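Non-structural protein 5 (Modoc virus, PDB 2WA2) binds S-adenosylmethionine and, as the methyltransferase domain of a flavivirus NS5, probably methylates the viral RNA cap at guanine N7 and ribose 2'-O. Local coordinates at residues V86-C91 with S95-A100; K110-G115 with E145-D150. The protein carries 4 engineered substitutions. All coordinates share one frame; numbering follows the deposited sequence. Where two conformers were deposited one is given.

Contact 1: residues V86-C91 with S95-A100; sequences VVDLGC and SWSYYA. Engineered in segment 95-100: S95 (natural residue Gly). With SAM (S-adenosylmethionine), chain C.
D88, near the end of strand 86-89, reaches across to the first turn of helix 95-101 and contributes the largest share of the buried surface. Its CB already lies 3.2 Å from S97 OG. With CG swung anti to the backbone N (chi1 -176°), the carboxylate comes down on the helix start: OD1 sits obliquely beside the W96 ring, while OD2 packs against W96 CB. OD2 also accepts a hydrogen bond from S97 OG (2.7 Å) through its anti lone pair, the one turned away from OD1. A water lies 2.7 Å from D88 OD2 and within bonding distance of C91 O; it can donate to either, though it has more acceptors in reach than protons, and it weakly accepts from W96 N. This is the first beta-alpha step of the Rossmann-like methyltransferase fold: the strand runs into a glycine-containing turn, and the helix returns nearly antiparallel, its axis 8.9 Å from the strand's at 166°. The turn opens onto the methionine end of S-adenosylmethionine. There S95 N and W96 N make weak hydrogen bonds to the carboxylate oxygens OXT and O, and the ligand's N lies 3.4 Å above one face of the W96 indole, offset toward its rim. G90, at phi 75°, passes close under the ribose, its CA 3.4 Å from O4' of the ligand. S95 is an engineered residue, glycine in the natural sequence; its CB comes to 3.0 Å from the ligand's O, and its OG is hydrogen-bonded to S65. C91 CB packs loosely near S97 OG. At the far end of the pairing, V86 points CG1, anti to its own N, at the methyl of A100 (4.2 Å), a purely apolar touch.

Contact 2: residues K110-G115 with E145-D150; sequences KAYTLG and EPFQAD. With SAM (S-adenosylmethionine), chain C.
K110 and Y112, two residues apart on strand 106-112, both reach the ring of F147 in the loop that leads to strand 151-154. Apolar packing involves both side chains. K110 is extended beyond CG, and its aliphatic part runs obliquely past the ring, with CD 3.6 Å from F147 CE1. Y112 and F147 reach toward each other from opposite directions: Y112 CE2 meets the F147 ring edge in the ring plane, 3.9 Å from F147 CZ, and Y112 OH lies 3.5 Å from the same carbon. F147 CG lies between the backbone N and the carbonyl carbon (chi1 56°), which brings the ring edge to Y112. W180 of helix 163-183 meets this ring edge-to-face.

The charged end of K110 adds a cation-pi contact, with NZ 4.5 Å from the F147 ring centroid and 33° off the normal, hence off-centre. Polar linkage between the segments runs through one water, which accepts from K110 NZ (2.9 Å) and donates to Q148 O (2.6 Å). N184 anchors the loop backbone, bonded to both F147 O and A149 N.

At the other end of 110-115, L114 N lies 3.1 Å from N3 of the adenine. With T113 and L114, the loop at the carboxyl end of the second strand lines the adenosine side of the cofactor site, as in Rossmann-like methyltransferases.

Along the chain, both segments of contact 1 precede those of contact 2; their centres are about 9 Å apart, and both include a strand of the same sheet. Strand 86-89, helix 95-101 and strand 106-112 form one beta-alpha-beta unit, whose two parallel strands are neighbours. V86 O with K110 N and C91 N with Y112 O are probable backbone hydrogen bonds joining the contacts. S97 OG packs on A111 CB, so the buried helix contact and the surface loop contact meet through the strand pair. Both contacts reach S-adenosylmethionine: 86-91 and 95-100 border the methionine part and the ribose O4', while T113 and L114 border the ribose C1' and the adenine.

Contact 1: residues V86-C91 with S95-A100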
ATOM      1  N   VAL A  86     -10.722  -7.395 -10.201  1.00 15.23           N
ATOM      2  CA  VAL A  86      -9.810  -6.661  -9.338  1.00 14.57           C
ATOM      3  C   VAL A  86     -10.654  -5.799  -8.414  1.00 14.13           C
ATOM      4  O   VAL A  86     -11.557  -5.073  -8.877  1.00 14.75           O
ATOM      5  CB  VAL A  86      -8.860  -5.752 -10.162  1.00 14.77           C
ATOM      6  CG1 VAL A  86      -7.903  -4.939  -9.233  1.00 15.36           C
ATOM      7  CG2 VAL A  86      -8.024  -6.565 -11.143  1.00 13.29           C
ATOM      8  N   VAL A  87     -10.386  -5.894  -7.118  0.50 13.73           N
ATOM      9  CA  VAL A  87     -10.938  -4.912  -6.176  0.50 13.80           C
ATOM     10  C   VAL A  87      -9.873  -3.887  -5.825  0.50 13.91           C
ATOM     11  O   VAL A  87      -8.689  -4.218  -5.689  0.50 12.48           O
ATOM     12  CB  VAL A  87     -11.589  -5.517  -4.890  0.50 14.04           C
ATOM     13  CG1 VAL A  87     -12.906  -6.177  -5.223  0.50 15.62           C
ATOM     14  CG2 VAL A  87     -10.660  -6.468  -4.134  0.50 12.20           C
ATOM     15  N   ASP A  88     -10.292  -2.630  -5.752  1.00 13.69           N
ATOM     16  CA  ASP A  88      -9.390  -1.568  -5.366  1.00 14.67           C
ATOM     17  C   ASP A  88     -10.004  -0.913  -4.136  1.00 14.42           C
ATOM     18  O   ASP A  88     -10.938  -0.109  -4.233  1.00 15.14           O
ATOM     19  CB  ASP A  88      -9.167  -0.592  -6.523  1.00 13.87           C
ATOM     20  CG  ASP A  88      -8.140   0.496  -6.194  1.00 16.15           C
ATOM     21  OD1 ASP A  88      -7.477   0.393  -5.140  1.00 18.51           O
ATOM     22  OD2 ASP A  88      -8.039   1.478  -6.954  1.00 17.25           O
ATOM     23  N   LEU A  89      -9.516  -1.328  -2.973  1.00 14.52           N
ATOM     24  CA  LEU A  89      -9.997  -0.828  -1.697  1.00 14.06           C
ATOM     25  C   LEU A  89      -9.272   0.440  -1.284  1.00 14.34           C
ATOM     26  O   LEU A  89      -8.031   0.470  -1.210  1.00 14.06           O
ATOM     27  CB  LEU A  89      -9.891  -1.916  -0.621  1.00 13.31           C
ATOM     28  CG  LEU A  89     -10.597  -3.227  -1.028  1.00 14.32           C
ATOM     29  CD1 LEU A  89     -10.215  -4.336  -0.097  1.00 15.15           C
ATOM     30  CD2 LEU A  89     -12.151  -3.086  -1.112  1.00 15.52           C
ATOM     31  N   GLY A  90     -10.037   1.504  -1.037  1.00 13.31           N
ATOM     32  CA  GLY A  90      -9.432   2.804  -0.739  1.00 12.72           C
ATOM     33  C   GLY A  90      -8.881   3.407  -2.017  1.00 13.21           C
ATOM     34  O   GLY A  90      -7.706   3.716  -2.111  1.00 12.80           O
ATOM     35  N   CYS A  91      -9.732   3.535  -3.028  1.00 13.47           N
ATOM     36  CA  CYS A  91      -9.244   3.915  -4.348  1.00 13.54           C
ATOM     37  C   CYS A  91      -8.897   5.399  -4.464  1.00 13.55           C
ATOM     38  O   CYS A  91      -8.129   5.802  -5.366  1.00 14.03           O
ATOM     39  CB  CYS A  91     -10.243   3.456  -5.439  1.00 13.24           C
ATOM     40  SG  CYS A  91     -11.752   4.456  -5.537  1.00 16.38           S
ATOM     41  N   SER A  95      -6.234   6.143  -9.337  1.00 18.50           N
ATOM     42  CA  SER A  95      -5.085   5.871 -10.230  1.00 19.57           C
ATOM     43  C   SER A  95      -4.789   4.392 -10.340  1.00 18.19           C
ATOM     44  O   SER A  95      -4.495   3.910 -11.423  1.00 19.60           O
ATOM     45  CB  SER A  95      -3.814   6.618  -9.786  1.00 19.07           C
ATOM     46  OG  SER A  95      -3.874   7.976 -10.177  1.00 25.06           O
ATOM     47  N   TRP A  96      -4.866   3.662  -9.226  1.00 17.99           N
ATOM     48  CA  TRP A  96      -4.635   2.207  -9.283  1.00 16.93           C
ATOM     49  C   TRP A  96      -5.693   1.509 -10.132  1.00 16.91           C
ATOM     50  O   TRP A  96      -5.405   0.541 -10.815  1.00 17.39           O
ATOM     51  CB  TRP A  96      -4.621   1.596  -7.868  1.00 15.48           C
ATOM     52  CG  TRP A  96      -3.274   1.755  -7.119  1.00 15.38           C
ATOM     53  CD1 TRP A  96      -2.288   2.678  -7.369  1.00 14.49           C
ATOM     54  CD2 TRP A  96      -2.800   0.949  -6.032  1.00 14.46           C
ATOM     55  NE1 TRP A  96      -1.224   2.487  -6.499  1.00 13.35           N
ATOM     56  CE2 TRP A  96      -1.516   1.441  -5.667  1.00 15.32           C
ATOM     57  CE3 TRP A  96      -3.331  -0.152  -5.328  1.00 16.73           C
ATOM     58  CZ2 TRP A  96      -0.756   0.863  -4.647  1.00 14.75           C
ATOM     59  CZ3 TRP A  96      -2.561  -0.736  -4.298  1.00 13.70           C
ATOM     60  CH2 TRP A  96      -1.296  -0.218  -3.971  1.00 14.52           C
ATOM     61  N   SER A  97      -6.931   1.986 -10.058  1.00 17.09           N
ATOM     62  CA  SER A  97      -8.041   1.363 -10.767  1.00 17.29           C
ATOM     63  C   SER A  97      -7.883   1.538 -12.278  1.00 17.82           C
ATOM     64  O   SER A  97      -8.113   0.600 -13.041  1.00 18.20           O
ATOM     65  CB  SER A  97      -9.358   1.963 -10.279  1.00 17.55           C
ATOM     66  OG  SER A  97      -9.688   1.383  -9.027  1.00 19.80           O
ATOM     67  N   TYR A  98      -7.468   2.731 -12.687  1.00 18.06           N
ATOM     68  CA  TYR A  98      -7.213   3.049 -14.094  1.00 20.02           C
ATOM     69  C   TYR A  98      -5.983   2.311 -14.578  1.00 20.14           C
ATOM     70  O   TYR A  98      -5.932   1.867 -15.726  1.00 21.07           O
ATOM     71  CB  TYR A  98      -7.070   4.552 -14.300  1.00 20.50           C
ATOM     72  CG  TYR A  98      -8.401   5.268 -14.333  1.00 23.61           C
ATOM     73  CD1 TYR A  98      -9.293   5.073 -15.396  1.00 25.39           C
ATOM     74  CD2 TYR A  98      -8.779   6.125 -13.308  1.00 24.17           C
ATOM     75  CE1 TYR A  98     -10.536   5.705 -15.418  1.00 27.39           C
ATOM     76  CE2 TYR A  98     -10.013   6.784 -13.339  1.00 24.52           C
ATOM     77  CZ  TYR A  98     -10.881   6.558 -14.383  1.00 24.83           C
ATOM     78  OH  TYR A  98     -12.100   7.192 -14.394  1.00 25.64           O
ATOM     79  N   TYR A  99      -4.992   2.159 -13.703  1.00 19.75           N
ATOM     80  CA  TYR A  99      -3.860   1.332 -14.059  1.00 19.66           C
ATOM     81  C   TYR A  99      -4.299  -0.110 -14.287  1.00 20.41           C
ATOM     82  O   TYR A  99      -4.042  -0.678 -15.356  1.00 21.04           O
ATOM     83  CB  TYR A  99      -2.708   1.417 -13.047  1.00 19.74           C
ATOM     84  CG  TYR A  99      -1.555   0.579 -13.519  1.00 18.61           C
ATOM     85  CD1 TYR A  99      -0.691   1.044 -14.516  1.00 19.40           C
ATOM     86  CD2 TYR A  99      -1.372  -0.712 -13.042  1.00 19.43           C
ATOM     87  CE1 TYR A  99       0.361   0.239 -14.992  1.00 19.90           C
ATOM     88  CE2 TYR A  99      -0.320  -1.521 -13.503  1.00 19.24           C
ATOM     89  CZ  TYR A  99       0.527  -1.041 -14.484  1.00 18.77           C
ATOM     90  OH  TYR A  99       1.551  -1.865 -14.916  1.00 19.46           O
ATOM     91  N   ALA A 100      -4.970  -0.697 -13.291  1.00 20.81           N
ATOM     92  CA  ALA A 100      -5.457  -2.055 -13.372  1.00 21.64           C
ATOM     93  C   ALA A 100      -6.337  -2.261 -14.607  1.00 22.69           C
ATOM     94  O   ALA A 100      -6.199  -3.261 -15.283  1.00 23.37           O
ATOM     95  CB  ALA A 100      -6.231  -2.424 -12.107  1.00 21.74           C
TER
HETATM   96  N   SAM C1248      -4.174   4.156  -4.820  1.00 23.39           N
HETATM   97  CA  SAM C1248      -4.662   5.573  -4.755  1.00 24.29           C
HETATM   98  C   SAM C1248      -4.485   6.260  -6.113  1.00 24.97           C
HETATM   99  O   SAM C1248      -3.766   5.728  -6.967  1.00 25.38           O
HETATM  100  OXT SAM C1248      -5.020   7.348  -6.398  1.00 24.87           O
HETATM  101  CB  SAM C1248      -3.901   6.350  -3.681  1.00 23.99           C
HETATM  102  CG  SAM C1248      -4.247   5.930  -2.258  1.00 24.34           C
HETATM  103  SD  SAM C1248      -5.719   6.840  -1.759  1.00 25.31           S
HETATM  104  CE  SAM C1248      -4.912   8.346  -1.126  1.00 27.50           C
HETATM  105  C5' SAM C1248      -6.129   6.097  -0.167  1.00 20.87           C
HETATM  106  C4' SAM C1248      -7.621   6.354   0.044  1.00 16.88           C
HETATM  107  O4' SAM C1248      -8.191   5.455   0.960  1.00 16.45           O
HETATM  108  C3' SAM C1248      -7.878   7.747   0.614  1.00 16.66           C
HETATM  109  O3' SAM C1248      -8.432   8.523  -0.420  1.00 16.66           O
HETATM  110  C2' SAM C1248      -8.887   7.551   1.731  1.00 17.71           C
HETATM  111  O2' SAM C1248      -9.964   8.441   1.566  1.00 16.23           O
HETATM  112  C1' SAM C1248      -9.322   6.099   1.512  1.00 14.08           C
HETATM  113  N9  SAM C1248      -9.755   5.441   2.740  1.00 14.87           N
HETATM  114  C8  SAM C1248      -9.152   5.518   3.974  1.00 13.87           C
HETATM  115  N7  SAM C1248      -9.838   4.760   4.837  1.00 13.27           N
HETATM  116  C5  SAM C1248     -10.881   4.216   4.152  1.00 13.91           C
HETATM  117  C6  SAM C1248     -11.911   3.358   4.542  1.00 12.88           C
HETATM  118  N6  SAM C1248     -12.035   2.933   5.786  1.00 14.54           N
HETATM  119  N1  SAM C1248     -12.822   2.945   3.588  1.00 13.45           N
HETATM  120  C2  SAM C1248     -12.738   3.379   2.292  1.00 12.12           C
HETATM  121  N3  SAM C1248     -11.728   4.229   1.885  1.00 13.47           N
HETATM  122  C4  SAM C1248     -10.829   4.634   2.834  1.00 13.37           C
HETATM  123  O   HOH W   1      -6.833   3.849  -7.085  1.00 16.25           O

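Contact 2: residues K110-G115 with E145-D150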
ATOM      1  N   LYS A 110     -13.600  -3.185  -9.517  1.00 17.45           N
ATOM      2  CA  LYS A 110     -14.552  -2.703  -8.572  1.00 17.17           C
ATOM      3  C   LYS A 110     -13.758  -1.899  -7.524  1.00 16.68           C
ATOM      4  O   LYS A 110     -12.979  -2.461  -6.716  1.00 15.40           O
ATOM      5  CB  LYS A 110     -15.288  -3.889  -7.961  1.00 18.06           C
ATOM      6  CG  LYS A 110     -16.060  -4.728  -9.010  1.00 20.88           C
ATOM      7  CD  LYS A 110     -16.899  -5.766  -8.279  1.00 27.24           C
ATOM      8  CE  LYS A 110     -17.726  -6.637  -9.211  1.00 30.90           C
ATOM      9  NZ  LYS A 110     -18.470  -7.685  -8.385  1.00 31.80           N
ATOM     10  N   ALA A 111     -13.964  -0.587  -7.567  1.00 15.49           N
ATOM     11  CA  ALA A 111     -13.200   0.406  -6.808  1.00 15.46           C
ATOM     12  C   ALA A 111     -14.070   1.078  -5.722  1.00 15.73           C
ATOM     13  O   ALA A 111     -15.229   1.434  -5.969  1.00 16.44           O
ATOM     14  CB  ALA A 111     -12.639   1.449  -7.781  1.00 16.72           C
ATOM     15  N   TYR A 112     -13.520   1.208  -4.521  1.00 14.58           N
ATOM     16  CA  TYR A 112     -14.274   1.672  -3.350  1.00 14.56           C
ATOM     17  C   TYR A 112     -13.474   2.686  -2.551  1.00 14.57           C
ATOM     18  O   TYR A 112     -12.278   2.488  -2.312  1.00 13.73           O
ATOM     19  CB  TYR A 112     -14.652   0.470  -2.451  1.00 13.93           C
ATOM     20  CG  TYR A 112     -15.480  -0.556  -3.173  1.00 14.88           C
ATOM     21  CD1 TYR A 112     -16.874  -0.438  -3.229  1.00 16.69           C
ATOM     22  CD2 TYR A 112     -14.873  -1.632  -3.841  1.00 15.21           C
ATOM     23  CE1 TYR A 112     -17.644  -1.382  -3.923  1.00 18.88           C
ATOM     24  CE2 TYR A 112     -15.644  -2.595  -4.537  1.00 15.95           C
ATOM     25  CZ  TYR A 112     -17.013  -2.451  -4.571  1.00 15.99           C
ATOM     26  OH  TYR A 112     -17.788  -3.374  -5.246  1.00 20.01           O
ATOM     27  N   THR A 113     -14.126   3.773  -2.125  1.00 13.51           N
ATOM     28  CA  THR A 113     -13.435   4.735  -1.276  1.00 14.76           C
ATOM     29  C   THR A 113     -14.428   5.541  -0.432  1.00 15.60           C
ATOM     30  O   THR A 113     -15.623   5.613  -0.758  1.00 15.01           O
ATOM     31  CB  THR A 113     -12.490   5.637  -2.128  1.00 15.00           C
ATOM     32  OG1 THR A 113     -11.424   6.144  -1.308  1.00 14.88           O
ATOM     33  CG2 THR A 113     -13.251   6.748  -2.856  1.00 14.06           C
ATOM     34  N   LEU A 114     -13.941   6.097   0.668  1.00 15.67           N
ATOM     35  CA  LEU A 114     -14.771   6.881   1.576  1.00 17.19           C
ATOM     36  C   LEU A 114     -15.369   8.099   0.864  1.00 18.52           C
ATOM     37  O   LEU A 114     -16.579   8.268   0.848  1.00 18.21           O
ATOM     38  CB  LEU A 114     -13.947   7.360   2.750  1.00 17.23           C
ATOM     39  CG  LEU A 114     -13.917   6.594   4.057  1.00 20.37           C
ATOM     40  CD1 LEU A 114     -13.233   7.523   5.036  1.00 22.93           C
ATOM     41  CD2 LEU A 114     -15.322   6.227   4.565  1.00 16.43           C
ATOM     42  N   GLY A 115     -14.507   8.954   0.304  1.00 18.98           N
ATOM     43  CA  GLY A 115     -14.947  10.060  -0.546  1.00 20.99           C
ATOM     44  C   GLY A 115     -15.772  11.072   0.232  1.00 21.84           C
ATOM     45  O   GLY A 115     -16.478  11.880  -0.360  1.00 23.59           O
ATOM     46  N   GLU A 145     -18.460  -6.435   3.251  1.00 23.01           N
ATOM     47  CA  GLU A 145     -18.436  -7.864   3.076  1.00 23.69           C
ATOM     48  C   GLU A 145     -17.488  -8.217   1.912  1.00 22.41           C
ATOM     49  O   GLU A 145     -17.644  -7.695   0.795  1.00 22.06           O
ATOM     50  CB  GLU A 145     -19.882  -8.312   2.785  1.00 24.49           C
ATOM     51  CG  GLU A 145     -20.048  -9.748   2.328  1.00 28.85           C
ATOM     52  CD  GLU A 145     -20.095 -10.724   3.476  1.00 32.75           C
ATOM     53  OE1 GLU A 145     -20.421 -11.902   3.220  1.00 37.24           O
ATOM     54  OE2 GLU A 145     -19.799 -10.334   4.627  1.00 32.53           O
ATOM     55  N   PRO A 146     -16.488  -9.092   2.162  1.00 23.03           N
ATOM     56  CA  PRO A 146     -15.648  -9.502   1.030  1.00 23.12           C
ATOM     57  C   PRO A 146     -16.520 -10.216   0.014  1.00 23.21           C
ATOM     58  O   PRO A 146     -17.542 -10.825   0.401  1.00 22.53           O
ATOM     59  CB  PRO A 146     -14.653 -10.498   1.659  1.00 23.29           C
ATOM     60  CG  PRO A 146     -14.698 -10.210   3.096  1.00 24.09           C
ATOM     61  CD  PRO A 146     -16.096  -9.780   3.401  1.00 23.40           C
ATOM     62  N   PHE A 147     -16.147 -10.111  -1.263  1.00 22.33           N
ATOM     63  CA  PHE A 147     -16.797 -10.878  -2.307  1.00 22.66           C
ATOM     64  C   PHE A 147     -15.755 -11.395  -3.268  1.00 21.93           C
ATOM     65  O   PHE A 147     -14.553 -11.159  -3.062  1.00 21.20           O
ATOM     66  CB  PHE A 147     -17.833 -10.026  -3.046  1.00 22.83           C
ATOM     67  CG  PHE A 147     -17.276  -8.772  -3.635  1.00 23.12           C
ATOM     68  CD1 PHE A 147     -16.481  -8.814  -4.776  1.00 23.33           C
ATOM     69  CD2 PHE A 147     -17.546  -7.543  -3.052  1.00 23.60           C
ATOM     70  CE1 PHE A 147     -15.970  -7.673  -5.316  1.00 24.06           C
ATOM     71  CE2 PHE A 147     -17.027  -6.385  -3.596  1.00 23.47           C
ATOM     72  CZ  PHE A 147     -16.237  -6.449  -4.726  1.00 24.58           C
ATOM     73  N   GLN A 148     -16.223 -12.083  -4.319  1.00 21.43           N
ATOM     74  CA  GLN A 148     -15.358 -12.705  -5.331  1.00 21.35           C
ATOM     75  C   GLN A 148     -14.407 -11.737  -6.037  1.00 19.87           C
ATOM     76  O   GLN A 148     -14.825 -10.756  -6.661  1.00 19.51           O
ATOM     77  CB  GLN A 148     -16.197 -13.485  -6.362  1.00 21.79           C
ATOM     78  CG  GLN A 148     -15.475 -14.654  -7.063  1.00 26.03           C
ATOM     79  CD  GLN A 148     -14.403 -14.202  -8.057  1.00 29.55           C
ATOM     80  OE1 GLN A 148     -14.650 -13.348  -8.921  1.00 31.83           O
ATOM     81  NE2 GLN A 148     -13.193 -14.776  -7.927  1.00 31.01           N
ATOM     82  N   ALA A 149     -13.116 -12.035  -5.944  1.00 18.81           N
ATOM     83  CA  ALA A 149     -12.094 -11.241  -6.614  1.00 18.20           C
ATOM     84  C   ALA A 149     -10.873 -12.088  -6.820  1.00 17.58           C
ATOM     85  O   ALA A 149     -10.491 -12.847  -5.930  1.00 17.73           O
ATOM     86  CB  ALA A 149     -11.707  -9.970  -5.788  1.00 18.21           C
ATOM     87  N   ASP A 150     -10.252 -11.901  -7.982  1.00 17.18           N
ATOM     88  CA  ASP A 150      -9.017 -12.587  -8.341  1.00 17.62           C
ATOM     89  C   ASP A 150      -7.765 -11.818  -7.932  1.00 16.52           C
ATOM     90  O   ASP A 150      -6.672 -12.418  -7.829  1.00 16.28           O
ATOM     91  CB  ASP A 150      -9.015 -12.830  -9.830  1.00 17.90           C
ATOM     92  CG  ASP A 150     -10.260 -13.578 -10.270  1.00 20.17           C
ATOM     93  OD1 ASP A 150     -10.326 -14.775  -9.962  1.00 22.04           O
ATOM     94  OD2 ASP A 150     -11.171 -12.946 -10.847  1.00 19.70           O
TER
HETATM   95  N   SAM C1248      -4.174   4.156  -4.820  1.00 23.39           N
HETATM   96  CA  SAM C1248      -4.662   5.573  -4.755  1.00 24.29           C
HETATM   97  C   SAM C1248      -4.485   6.260  -6.113  1.00 24.97           C
HETATM   98  O   SAM C1248      -3.766   5.728  -6.967  1.00 25.38           O
HETATM   99  OXT SAM C1248      -5.020   7.348  -6.398  1.00 24.87           O
HETATM  100  CB  SAM C1248      -3.901   6.350  -3.681  1.00 23.99           C
HETATM  101  CG  SAM C1248      -4.247   5.930  -2.258  1.00 24.34           C
HETATM  102  SD  SAM C1248      -5.719   6.840  -1.759  1.00 25.31           S
HETATM  103  CE  SAM C1248      -4.912   8.346  -1.126  1.00 27.50           C
HETATM  104  C5' SAM C1248      -6.129   6.097  -0.167  1.00 20.87           C
HETATM  105  C4' SAM C1248      -7.621   6.354   0.044  1.00 16.88           C
HETATM  106  O4' SAM C1248      -8.191   5.455   0.960  1.00 16.45           O
HETATM  107  C3' SAM C1248      -7.878   7.747   0.614  1.00 16.66           C
HETATM  108  O3' SAM C1248      -8.432   8.523  -0.420  1.00 16.66           O
HETATM  109  C2' SAM C1248      -8.887   7.551   1.731  1.00 17.71           C
HETATM  110  O2' SAM C1248      -9.964   8.441   1.566  1.00 16.23           O
HETATM  111  C1' SAM C1248      -9.322   6.099   1.512  1.00 14.08           C
HETATM  112  N9  SAM C1248      -9.755   5.441   2.740  1.00 14.87           N
HETATM  113  C8  SAM C1248      -9.152   5.518   3.974  1.00 13.87           C
HETATM  114  N7  SAM C1248      -9.838   4.760   4.837  1.00 13.27           N
HETATM  115  C5  SAM C1248     -10.881   4.216   4.152  1.00 13.91           C
HETATM  116  C6  SAM C1248     -11.911   3.358   4.542  1.00 12.88           C
HETATM  117  N6  SAM C1248     -12.035   2.933   5.786  1.00 14.54           N
HETATM  118  N1  SAM C1248     -12.822   2.945   3.588  1.00 13.45           N
HETATM  119  C2  SAM C1248     -12.738   3.379   2.292  1.00 12.12           C
HETATM  120  N3  SAM C1248     -11.728   4.229   1.885  1.00 13.47           N
HETATM  121  C4  SAM C1248     -10.829   4.634   2.834  1.00 13.37           C
HETATM  122  O   HOH W   2     -17.160 -10.142  -7.744  1.00 27.11           O